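Local coordinates for putative exported protein (Bacteroides fragilis, PDB 4RAA) that is of unknown function, but folds as a six-bladed beta-propeller of the YWTD superfamily and is probably exported from the cell, at residues A[25-30]-A[356-361]; A[258-263]-A[315-320]. All blocks are in the same frame, centred on the assembly; numbering follows the deposited sequence.

Contact 1 of 2, residues A[25-30]-A[356-361]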
ATOM      1  N   LEU A  25      40.820 -18.101 -11.906  1.00 44.91           N
ATOM      2  CA  LEU A  25      39.580 -18.250 -11.114  1.00 44.00           C
ATOM      3  C   LEU A  25      39.651 -19.362 -10.066  1.00 45.45           C
ATOM      4  O   LEU A  25      40.358 -20.365 -10.269  1.00 45.50           O
ATOM      5  CB  LEU A  25      38.390 -18.553 -12.036  1.00 42.54           C
ATOM      6  CG  LEU A  25      37.966 -17.506 -13.073  1.00 41.28           C
ATOM      7  CD1 LEU A  25      36.965 -18.115 -14.049  1.00 40.67           C
ATOM      8  CD2 LEU A  25      37.396 -16.264 -12.405  1.00 40.24           C
ATOM      9  N   GLU A  26      38.914 -19.156  -8.961  1.00 45.89           N
ATOM     10  CA  GLU A  26      38.742 -20.146  -7.886  1.00 47.14           C
ATOM     11  C   GLU A  26      37.265 -20.556  -7.872  1.00 45.90           C
ATOM     12  O   GLU A  26      36.376 -19.698  -7.865  1.00 43.73           O
ATOM     13  CB  GLU A  26      39.206 -19.650  -6.510  1.00 48.15           C
ATOM     14  CG  GLU A  26      38.513 -18.424  -5.919  1.00 47.06           C
ATOM     15  CD  GLU A  26      39.131 -17.989  -4.590  1.00 48.31           C
ATOM     16  OE1 GLU A  26      39.578 -18.856  -3.811  1.00 49.53           O
ATOM     17  OE2 GLU A  26      39.151 -16.770  -4.303  1.00 47.76           O
ATOM     18  N   LEU A  27      37.042 -21.872  -7.851  1.00 46.69           N
ATOM     19  CA  LEU A  27      35.724 -22.500  -7.938  1.00 47.03           C
ATOM     20  C   LEU A  27      35.254 -23.106  -6.636  1.00 47.86           C
ATOM     21  O   LEU A  27      36.029 -23.363  -5.713  1.00 51.03           O
ATOM     22  CB  LEU A  27      35.738 -23.633  -8.993  1.00 48.42           C
ATOM     23  CG  LEU A  27      35.552 -23.283 -10.472  1.00 48.91           C
ATOM     24  CD1 LEU A  27      36.300 -22.026 -10.900  1.00 48.95           C
ATOM     25  CD2 LEU A  27      35.946 -24.480 -11.329  1.00 50.70           C
ATOM     26  N   SER A  28      33.954 -23.352  -6.610  1.00 46.10           N
ATOM     27  CA  SER A  28      33.287 -24.025  -5.515  1.00 45.87           C
ATOM     28  C   SER A  28      31.933 -24.486  -6.045  1.00 44.31           C
ATOM     29  O   SER A  28      31.386 -23.868  -6.964  1.00 43.29           O
ATOM     30  CB  SER A  28      33.137 -23.102  -4.311  1.00 45.93           C
ATOM     31  OG  SER A  28      32.457 -23.763  -3.265  1.00 46.56           O
ATOM     32  N   PHE A  29      31.422 -25.579  -5.489  1.00 44.58           N
ATOM     33  CA  PHE A  29      30.137 -26.149  -5.900  1.00 43.22           C
ATOM     34  C   PHE A  29      29.233 -26.419  -4.701  1.00 43.99           C
ATOM     35  O   PHE A  29      29.714 -26.695  -3.599  1.00 46.16           O
ATOM     36  CB  PHE A  29      30.366 -27.433  -6.685  1.00 43.14           C
ATOM     37  CG  PHE A  29      31.100 -27.228  -7.976  1.00 42.20           C
ATOM     38  CD1 PHE A  29      30.429 -26.751  -9.102  1.00 40.75           C
ATOM     39  CD2 PHE A  29      32.461 -27.522  -8.081  1.00 43.21           C
ATOM     40  CE1 PHE A  29      31.098 -26.567 -10.306  1.00 40.39           C
ATOM     41  CE2 PHE A  29      33.139 -27.345  -9.287  1.00 42.79           C
ATOM     42  CZ  PHE A  29      32.458 -26.866 -10.400  1.00 41.52           C
ATOM     43  N   LEU A  30      27.928 -26.319  -4.924  1.00 43.10           N
ATOM     44  CA  LEU A  30      26.929 -26.566  -3.887  1.00 44.02           C
ATOM     45  C   LEU A  30      25.724 -27.242  -4.507  1.00 43.84           C
ATOM     46  O   LEU A  30      25.200 -26.765  -5.516  1.00 44.24           O
ATOM     47  CB  LEU A  30      26.481 -25.255  -3.257  1.00 43.76           C
ATOM     48  CG  LEU A  30      25.517 -25.308  -2.067  1.00 45.08           C
ATOM     49  CD1 LEU A  30      26.097 -26.122  -0.914  1.00 47.70           C
ATOM     50  CD2 LEU A  30      25.186 -23.890  -1.622  1.00 43.97           C
ATOM     51  N   LEU A 356      27.319 -23.313  -9.308  1.00 34.01           N
ATOM     52  CA  LEU A 356      28.732 -23.036  -9.490  1.00 34.64           C
ATOM     53  C   LEU A 356      28.965 -21.674  -8.852  1.00 34.58           C
ATOM     54  O   LEU A 356      28.339 -20.689  -9.251  1.00 32.57           O
ATOM     55  CB  LEU A 356      29.106 -22.975 -10.979  1.00 34.28           C
ATOM     56  CG  LEU A 356      30.432 -22.316 -11.389  1.00 34.71           C
ATOM     57  CD1 LEU A 356      31.636 -22.874 -10.641  1.00 36.08           C
ATOM     58  CD2 LEU A 356      30.626 -22.450 -12.890  1.00 34.91           C
ATOM     59  N   PHE A 357      29.847 -21.642  -7.859  1.00 36.79           N
ATOM     60  CA  PHE A 357      30.304 -20.411  -7.229  1.00 37.96           C
ATOM     61  C   PHE A 357      31.696 -20.183  -7.804  1.00 39.39           C
ATOM     62  O   PHE A 357      32.567 -21.051  -7.650  1.00 41.16           O
ATOM     63  CB  PHE A 357      30.329 -20.540  -5.715  1.00 39.47           C
ATOM     64  CG  PHE A 357      28.962 -20.590  -5.103  1.00 39.64           C
ATOM     65  CD1 PHE A 357      28.282 -21.798  -5.000  1.00 40.75           C
ATOM     66  CD2 PHE A 357      28.341 -19.433  -4.636  1.00 38.93           C
ATOM     67  CE1 PHE A 357      27.011 -21.849  -4.438  1.00 40.94           C
ATOM     68  CE2 PHE A 357      27.074 -19.487  -4.068  1.00 38.95           C
ATOM     69  CZ  PHE A 357      26.407 -20.692  -3.971  1.00 39.76           C
ATOM     70  N   VAL A 358      31.891 -19.042  -8.476  1.00 39.41           N
ATOM     71  CA  VAL A 358      33.161 -18.698  -9.143  1.00 39.98           C
ATOM     72  C   VAL A 358      33.510 -17.216  -9.005  1.00 39.50           C
ATOM     73  O   VAL A 358      32.630 -16.366  -9.044  1.00 39.23           O
ATOM     74  CB  VAL A 358      33.115 -19.109 -10.646  1.00 40.00           C
ATOM     75  CG1 VAL A 358      31.965 -18.438 -11.393  1.00 39.01           C
ATOM     76  CG2 VAL A 358      34.438 -18.835 -11.350  1.00 40.40           C
ATOM     77  N   ARG A 359      34.796 -16.923  -8.837  1.00 41.07           N
ATOM     78  CA  ARG A 359      35.301 -15.542  -8.744  1.00 41.34           C
ATOM     79  C   ARG A 359      36.784 -15.491  -9.091  1.00 42.81           C
ATOM     80  O   ARG A 359      37.426 -16.532  -9.234  1.00 43.98           O
ATOM     81  CB  ARG A 359      35.076 -14.960  -7.342  1.00 41.76           C
ATOM     82  CG  ARG A 359      35.794 -15.696  -6.216  1.00 44.48           C
ATOM     83  CD  ARG A 359      35.487 -15.127  -4.836  1.00 46.84           C
ATOM     84  NE  ARG A 359      36.237 -15.830  -3.786  1.00 50.27           N
ATOM     85  CZ  ARG A 359      36.218 -15.545  -2.480  1.00 53.23           C
ATOM     86  NH1 ARG A 359      35.470 -14.548  -1.991  1.00 53.36           N
ATOM     87  NH2 ARG A 359      36.959 -16.276  -1.641  1.00 55.18           N
ATOM     88  N   ILE A 360      37.317 -14.278  -9.211  1.00 43.22           N
ATOM     89  CA  ILE A 360      38.742 -14.080  -9.466  1.00 44.56           C
ATOM     90  C   ILE A 360      39.441 -14.387  -8.149  1.00 46.64           C
ATOM     91  O   ILE A 360      39.040 -13.860  -7.101  1.00 48.02           O
ATOM     92  CB  ILE A 360      39.057 -12.634  -9.944  1.00 44.34           C
ATOM     93  CG1 ILE A 360      38.417 -12.353 -11.316  1.00 43.34           C
ATOM     94  CG2 ILE A 360      40.564 -12.371 -10.020  1.00 46.30           C
ATOM     95  CD1 ILE A 360      39.048 -13.068 -12.502  1.00 43.78           C
ATOM     96  N   LYS A 361      40.447 -15.261  -8.198  1.00 47.82           N
ATOM     97  CA  LYS A 361      41.237 -15.587  -7.006  1.00 50.15           C
ATOM     98  C   LYS A 361      42.245 -14.462  -6.746  1.00 52.56           C
ATOM     99  O   LYS A 361      42.747 -13.856  -7.706  1.00 51.30           O
ATOM    100  CB  LYS A 361      41.959 -16.941  -7.146  1.00 50.08           C
ATOM    101  CG  LYS A 361      43.089 -17.026  -8.183  1.00 50.41           C
ATOM    102  CD  LYS A 361      43.682 -18.429  -8.317  1.00 51.34           C
ATOM    103  CE  LYS A 361      44.346 -18.911  -7.030  1.00 53.65           C
ATOM    104  NZ  LYS A 361      45.031 -20.217  -7.186  1.00 54.96           N
TER
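Leu25 to Leu30 runs antiparallel to Leu356 to Ile360, the two strand axes 4.7 Å apart at their closest and 163° between their directions. Glu26 and Arg359 form one hydrogen-bonded pair: Glu26 N reaches Arg359 O at 3.0 Å, while the return bond from Arg359 N to Glu26 O is weak. Ser28 and Phe357 form the next, with Phe357 N bonded to Ser28 O and a weak bond back. The contacts that Leu27, Phe29, Leu356 and Val358 make with one another on their shared face are apolar. Leu27 and Val358 lie side by side, CD1 to CG2 at 3.7 Å, and Leu356 CD1 approaches Phe29 CE1, also at 3.7 Å. This is the closure of the propeller ring: a strand from near the N-terminus completes the last blade as its outermost strand, zipped onto the C-terminal strand 354-360. On the other face, Glu26, its CG between the backbone N and the carbonyl carbon (chi1 61°), makes a salt bridge with Arg359, NE to Glu26 OE2 at 3.1 Å, the carboxylate and guanidinium planes 38° apart. Its hydrogen bond is weak, and the stronger partner of this carboxylate is Arg264. Phe357 presents its ring edge to Leu30, CE1 lying 3.6 Å from CB. Near the strand end, Leu25 CD2 packs on Ile360 CD1 at 3.6 Å, and Lys361 CB lies 3.9 Å from Glu26 CB.

Contact 2 of 2, residues A[258-263]-A[315-320]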
ATOM      1  N   CYS A 258      24.799  -8.327 -19.651  1.00 29.62           N
ATOM      2  CA  CYS A 258      24.460  -8.218 -18.225  0.50 29.26           C
ATOM      3  C   CYS A 258      25.760  -8.033 -17.447  1.00 29.68           C
ATOM      4  O   CYS A 258      26.814  -8.473 -17.887  1.00 31.31           O
ATOM      5  CB  CYS A 258      23.663  -9.434 -17.733  0.50 28.53           C
ATOM      6  SG  CYS A 258      24.605 -10.941 -17.436  0.50 28.49           S
ATOM      7  N   VAL A 259      25.679  -7.360 -16.305  1.00 29.79           N
ATOM      8  CA  VAL A 259      26.847  -7.091 -15.458  1.00 30.52           C
ATOM      9  C   VAL A 259      26.557  -7.486 -14.009  1.00 30.34           C
ATOM     10  O   VAL A 259      25.464  -7.201 -13.473  1.00 29.67           O
ATOM     11  CB  VAL A 259      27.265  -5.589 -15.453  1.00 31.24           C
ATOM     12  CG1 VAL A 259      28.518  -5.369 -14.596  1.00 31.76           C
ATOM     13  CG2 VAL A 259      27.496  -5.065 -16.870  1.00 31.98           C
ATOM     14  N   GLU A 260      27.546  -8.169 -13.427  1.00 30.72           N
ATOM     15  CA  GLU A 260      27.523  -8.524 -12.005  0.50 31.21           C
ATOM     16  C   GLU A 260      28.853  -8.039 -11.436  1.00 31.69           C
ATOM     17  O   GLU A 260      29.923  -8.280 -11.996  1.00 32.34           O
ATOM     18  CB  GLU A 260      27.277 -10.013 -11.756  0.50 31.31           C
ATOM     19  CG  GLU A 260      27.257 -10.393 -10.268  0.50 32.29           C
ATOM     20  CD  GLU A 260      26.419  -9.458  -9.385  0.50 32.46           C
ATOM     21  OE1 GLU A 260      25.335  -8.989  -9.816  0.50 32.54           O
ATOM     22  OE2 GLU A 260      26.839  -9.207  -8.232  0.50 32.76           O
ATOM     23  N   GLU A 261      28.774  -7.307 -10.329  1.00 31.96           N
ATOM     24  CA  GLU A 261      29.958  -6.722  -9.702  1.00 32.53           C
ATOM     25  C   GLU A 261      30.089  -7.173  -8.245  1.00 33.22           C
ATOM     26  O   GLU A 261      29.082  -7.413  -7.579  1.00 32.53           O
ATOM     27  CB  GLU A 261      29.876  -5.188  -9.805  1.00 32.58           C
ATOM     28  CG  GLU A 261      31.225  -4.487  -9.637  1.00 33.32           C
ATOM     29  CD  GLU A 261      31.179  -2.966  -9.754  1.00 33.35           C
ATOM     30  OE1 GLU A 261      30.239  -2.377 -10.333  1.00 33.84           O
ATOM     31  OE2 GLU A 261      32.136  -2.335  -9.267  1.00 33.64           O
ATOM     32  N   THR A 262      31.337  -7.337  -7.793  1.00 35.03           N
ATOM     33  CA  THR A 262      31.676  -7.667  -6.393  1.00 36.95           C
ATOM     34  C   THR A 262      32.759  -6.665  -5.958  1.00 40.08           C
ATOM     35  O   THR A 262      33.043  -5.724  -6.700  1.00 39.59           O
ATOM     36  CB  THR A 262      32.166  -9.134  -6.220  1.00 36.75           C
ATOM     37  OG1 THR A 262      33.447  -9.312  -6.831  1.00 36.93           O
ATOM     38  CG2 THR A 262      31.172 -10.129  -6.808  1.00 35.71           C
ATOM     39  N   GLU A 263      33.336  -6.850  -4.768  1.00 45.49           N
ATOM     40  CA  GLU A 263      34.428  -5.984  -4.277  1.00 50.68           C
ATOM     41  C   GLU A 263      35.733  -6.195  -5.032  1.00 49.07           C
ATOM     42  O   GLU A 263      36.488  -5.247  -5.200  1.00 50.23           O
ATOM     43  CB  GLU A 263      34.706  -6.210  -2.775  1.00 56.83           C
ATOM     44  CG  GLU A 263      33.553  -5.867  -1.830  1.00 62.39           C
ATOM     45  CD  GLU A 263      33.163  -4.386  -1.812  1.00 68.98           C
ATOM     46  OE1 GLU A 263      33.967  -3.515  -2.220  1.00 71.64           O
ATOM     47  OE2 GLU A 263      32.032  -4.085  -1.365  1.00 74.48           O
ATOM     48  N   ASP A 315      31.079 -12.547  -2.503  1.00 43.78           N
ATOM     49  CA  ASP A 315      31.795 -12.165  -3.726  1.00 42.43           C
ATOM     50  C   ASP A 315      31.962 -13.284  -4.802  1.00 40.76           C
ATOM     51  O   ASP A 315      32.793 -13.139  -5.704  1.00 40.97           O
ATOM     52  CB  ASP A 315      33.141 -11.485  -3.377  1.00 44.44           C
ATOM     53  CG  ASP A 315      32.976 -10.177  -2.569  1.00 46.71           C
ATOM     54  OD1 ASP A 315      31.879  -9.577  -2.529  1.00 44.68           O
ATOM     55  OD2 ASP A 315      33.988  -9.718  -1.995  1.00 50.84           O
ATOM     56  N   TYR A 316      31.172 -14.367  -4.726  1.00 39.46           N
ATOM     57  CA  TYR A 316      31.182 -15.458  -5.730  1.00 38.82           C
ATOM     58  C   TYR A 316      30.008 -15.268  -6.696  1.00 36.51           C
ATOM     59  O   TYR A 316      28.885 -15.030  -6.259  1.00 35.69           O
ATOM     60  CB  TYR A 316      31.065 -16.873  -5.117  1.00 39.55           C
ATOM     61  CG  TYR A 316      32.315 -17.458  -4.479  1.00 41.41           C
ATOM     62  CD1 TYR A 316      33.236 -18.200  -5.240  1.00 41.82           C
ATOM     63  CD2 TYR A 316      32.563 -17.313  -3.107  1.00 43.56           C
ATOM     64  CE1 TYR A 316      34.373 -18.756  -4.658  1.00 43.77           C
ATOM     65  CE2 TYR A 316      33.702 -17.863  -2.515  1.00 45.17           C
ATOM     66  CZ  TYR A 316      34.600 -18.584  -3.290  1.00 45.41           C
ATOM     67  OH  TYR A 316      35.717 -19.116  -2.697  1.00 47.32           O
ATOM     68  N   HIS A 317      30.283 -15.393  -7.997  1.00 35.22           N
ATOM     69  CA  HIS A 317      29.261 -15.325  -9.050  1.00 33.44           C
ATOM     70  C   HIS A 317      28.592 -16.693  -9.087  1.00 33.31           C
ATOM     71  O   HIS A 317      29.280 -17.701  -8.917  1.00 34.45           O
ATOM     72  CB  HIS A 317      29.891 -14.989 -10.399  1.00 32.76           C
ATOM     73  CG  HIS A 317      30.524 -13.640 -10.432  1.00 32.47           C
ATOM     74  ND1 HIS A 317      29.990 -12.587 -11.140  1.00 31.52           N
ATOM     75  CD2 HIS A 317      31.613 -13.150  -9.793  1.00 33.36           C
ATOM     76  CE1 HIS A 317      30.740 -11.515 -10.957  1.00 31.76           C
ATOM     77  NE2 HIS A 317      31.729 -11.827 -10.144  1.00 32.52           N
ATOM     78  N   VAL A 318      27.272 -16.722  -9.299  1.00 32.12           N
ATOM     79  CA  VAL A 318      26.474 -17.954  -9.272  1.00 31.88           C
ATOM     80  C   VAL A 318      26.027 -18.336 -10.676  1.00 31.98           C
ATOM     81  O   VAL A 318      25.585 -17.477 -11.431  1.00 32.24           O
ATOM     82  CB  VAL A 318      25.221 -17.799  -8.371  1.00 31.39           C
ATOM     83  CG1 VAL A 318      24.403 -19.099  -8.326  1.00 31.74           C
ATOM     84  CG2 VAL A 318      25.631 -17.372  -6.964  1.00 31.80           C
ATOM     85  N   ALA A 319      26.117 -19.626 -10.999  1.00 32.83           N
ATOM     86  CA  ALA A 319      25.666 -20.161 -12.291  1.00 32.87           C
ATOM     87  C   ALA A 319      25.065 -21.553 -12.071  1.00 33.48           C
ATOM     88  O   ALA A 319      25.804 -22.470 -11.747  1.00 34.48           O
ATOM     89  CB  ALA A 319      26.827 -20.236 -13.263  1.00 33.33           C
ATOM     90  N   PRO A 320      23.731 -21.717 -12.231  1.00 33.33           N
ATOM     91  CA  PRO A 320      23.134 -23.035 -12.015  1.00 33.63           C
ATOM     92  C   PRO A 320      23.422 -23.953 -13.195  1.00 34.66           C
ATOM     93  O   PRO A 320      23.380 -23.507 -14.347  1.00 34.32           O
ATOM     94  CB  PRO A 320      21.647 -22.725 -11.894  1.00 33.43           C
ATOM     95  CG  PRO A 320      21.462 -21.553 -12.774  1.00 32.94           C
ATOM     96  CD  PRO A 320      22.717 -20.735 -12.654  1.00 32.57           C
TER
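Thr262 reaches across to Asp315 and His317 at the place where two blades of the propeller meet. Starting from the backbone, its CB sits 3.7 Å from Asp315 OD1. The side chain then forks. OG1, held between the backbone N and the carbonyl carbon (chi1 69°), hydrogen-bonds to Asp265 OD1, and CG2 packs over the Asp315 backbone, 3.6 Å from Asp315 O. The same methyl group lies 3.8 Å from His317 NE2, which is itself hydrogen-bonded to Asp265 OD1. One carboxylate oxygen therefore ties together two side chains that merely pack against each other. At the next corner of the imidazole, His317 CE1 meets Glu260 O at 3.5 Å, the oxygen lying in the ring plane at its edge. The aliphatic part of Glu260 passes near ND1, though this glutamate is modelled in two conformers and that approach is less certain. Beyond Thr262, Glu263 CB touches Asp315 OD2 at 3.7 Å. The imidazole also stacks with Phe267 on strand 265-272. The contact is made at the end of strand 254-261, an outermost strand of its four-stranded blade, and at the start of strand 316-321, which lies between strands 312-313 and 354-360 in the next blade.

The centres of contacts 1 and 2 are about 10 Å apart, and they meet through the last blade, where strands 354-360 and 316-321 are neighbours. Along the chain the order is 25-30, 258-263, 315-320, 356-361, so contact 2 falls wholly within the span that contact 1 closes. Contact 1 lies about 17 Å from the chain centre and joins strands within one blade; contact 2, about 8 Å from it, joins two blades. Val358 O probably accepts a hydrogen bond from His317 N across the shared strands, and Asp265 serves both sites, bonding Ile360 N as well as Thr262 and His317. The closing blade is thus connected to its predecessor as well as to the N-terminal strand.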